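Local structure of inorganic pyrophosphatase (Ehrlichia chaffeensis, 3LO0) at residues A[154-157]-A[158-162]. The protein probably catalyses the magnesium-dependent hydrolysis of inorganic pyrophosphate to two phosphate ions, working as a homohexamer. Sequence-based numbering, arbitrary orientation.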
loop_
_atom_site.group_PDB
_atom_site.type_symbol
_atom_site.label_atom_id
_atom_site.label_comp_id
_atom_site.label_asym_id
_atom_site.label_seq_id
_atom_site.Cartn_x
_atom_site.Cartn_y
_atom_site.Cartn_z
ATOM N N ASN A 154 -21.792 -2.456 14.639
ATOM C CA ASN A 154 -22.793 -2.250 13.585
ATOM C C ASN A 154 -22.177 -2.364 12.185
ATOM O O ASN A 154 -22.784 -2.914 11.255
ATOM C CB ASN A 154 -23.528 -0.907 13.785
ATOM C CG ASN A 154 -24.455 -0.902 15.010
ATOM O OD1 ASN A 154 -24.882 -1.952 15.496
ATOM N ND2 ASN A 154 -24.774 0.297 15.514
ATOM N N SER A 155 -20.939 -1.892 12.047
ATOM C CA SER A 155 -20.234 -2.004 10.771
ATOM C C SER A 155 -20.039 -3.466 10.372
ATOM O O SER A 155 -20.176 -3.833 9.203
ATOM C CB SER A 155 -18.883 -1.266 10.856
ATOM O OG SER A 155 -18.232 -1.260 9.592
ATOM N N ILE A 156 -19.737 -4.309 11.354
ATOM C CA ILE A 156 -19.556 -5.712 11.095
ATOM C C ILE A 156 -20.866 -6.359 10.633
ATOM O O ILE A 156 -20.872 -7.108 9.640
ATOM C CB ILE A 156 -18.953 -6.483 12.341
ATOM C CG1 ILE A 156 -17.486 -6.049 12.605
ATOM C CG2 ILE A 156 -18.988 -7.965 12.118
ATOM C CD1 ILE A 156 -16.982 -6.378 14.045
ATOM N N SER A 157 -21.962 -6.100 11.338
ATOM C CA SER A 157 -23.223 -6.775 10.966
ATOM C C SER A 157 -23.731 -6.304 9.610
ATOM O O SER A 157 -24.202 -7.129 8.841
ATOM C CB SER A 157 -24.311 -6.658 12.021
ATOM O OG SER A 157 -24.440 -5.347 12.486
ATOM N N HIS A 158 -23.551 -5.014 9.303
ATOM C CA HIS A 158 -23.862 -4.446 7.978
ATOM C C HIS A 158 -23.108 -5.157 6.842
ATOM O O HIS A 158 -23.700 -5.516 5.809
ATOM C CB HIS A 158 -23.536 -2.954 7.985
ATOM C CG HIS A 158 -23.805 -2.248 6.690
ATOM N ND1 HIS A 158 -22.934 -2.287 5.618
ATOM C CD2 HIS A 158 -24.824 -1.435 6.317
ATOM C CE1 HIS A 158 -23.421 -1.550 4.633
ATOM N NE2 HIS A 158 -24.563 -1.017 5.034
ATOM N N PHE A 159 -21.813 -5.388 7.055
ATOM C CA PHE A 159 -20.966 -6.075 6.077
ATOM C C PHE A 159 -21.548 -7.410 5.683
ATOM O O PHE A 159 -21.744 -7.680 4.492
ATOM C CB PHE A 159 -19.538 -6.294 6.622
ATOM C CG PHE A 159 -18.674 -7.093 5.694
ATOM C CD1 PHE A 159 -18.476 -8.447 5.892
ATOM C CD2 PHE A 159 -18.107 -6.495 4.579
ATOM C CE1 PHE A 159 -17.695 -9.186 4.996
ATOM C CE2 PHE A 159 -17.322 -7.230 3.681
ATOM C CZ PHE A 159 -17.112 -8.570 3.895
ATOM N N PHE A 160 -21.817 -8.265 6.675
ATOM C CA PHE A 160 -22.283 -9.630 6.369
ATOM C C PHE A 160 -23.706 -9.712 5.831
ATOM O O PHE A 160 -24.079 -10.732 5.204
ATOM C CB PHE A 160 -22.159 -10.555 7.590
ATOM C CG PHE A 160 -20.769 -10.939 7.873
ATOM C CD1 PHE A 160 -20.123 -11.853 7.068
ATOM C CD2 PHE A 160 -20.075 -10.347 8.899
ATOM C CE1 PHE A 160 -18.788 -12.165 7.296
ATOM C CE2 PHE A 160 -18.764 -10.673 9.146
ATOM C CZ PHE A 160 -18.103 -11.570 8.339
ATOM N N THR A 161 -24.488 -8.661 6.081
ATOM C CA THR A 161 -25.844 -8.536 5.549
ATOM C C THR A 161 -25.811 -8.240 4.050
ATOM O O THR A 161 -26.463 -8.918 3.232
ATOM C CB THR A 161 -26.615 -7.360 6.240
ATOM O OG1 THR A 161 -26.664 -7.555 7.662
ATOM C CG2 THR A 161 -28.060 -7.257 5.703
ATOM N N PHE A 162 -25.008 -7.240 3.699
ATOM C CA PHE A 162 -25.100 -6.593 2.405
ATOM C C PHE A 162 -24.009 -6.949 1.426
ATOM O O PHE A 162 -24.068 -6.511 0.273
ATOM C CB PHE A 162 -25.126 -5.079 2.605
ATOM C CG PHE A 162 -26.375 -4.599 3.273
ATOM C CD1 PHE A 162 -27.623 -4.823 2.680
ATOM C CD2 PHE A 162 -26.323 -3.945 4.496
ATOM C CE1 PHE A 162 -28.795 -4.400 3.300
ATOM C CE2 PHE A 162 -27.499 -3.508 5.119
ATOM C CZ PHE A 162 -28.732 -3.736 4.519
HETATM O O HOH W 1 -20.017 -2.390 6.950
#
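Ser157 and Thr161 sit one turn apart, and the carbonyl oxygen of Ser157 is gripped twice by Thr161. Thr161 OG1 donates to Ser157 O over 2.8 Å from above the carbonyl plane. Thr161 N comes to Ser157 O from the opposite face at 3.2 Å, with a bent N-H...O angle of 141°. Thr161 can do this because OG1 lies beside its own backbone N (chi1 -58°), turned back along the helix. His158, which follows Ser157, donates its backbone N to Asn154 O at 3.0 Å, nearly straight. Its imidazole swings away from the backbone N (chi1 180°), which brings His158 ND1 to a water, 3.2 Å off, that also donates to Ser155 O; the water thus bridges ring and carbonyl. All of this belongs to the last turns of helix 150-162, which packs across the mixed beta-sheet of the pyrophosphatase fold. On the inward side Ile156 and Phe160 run side by side, the methyl CG2 of Ile156 meeting Phe160 CE2 at 4.0 Å, and both rest on Leu94 and Leu115 of the sheet. Phe160 also comes close to Tyr77, a predicted substrate-binding residue, and Phe159 stacks on Tyr163, another. Phe162 CD2 lies over the centre of the His158 ring, 3.4 Å above its plane, and Phe162 stacks on Phe162 of a neighbouring subunit.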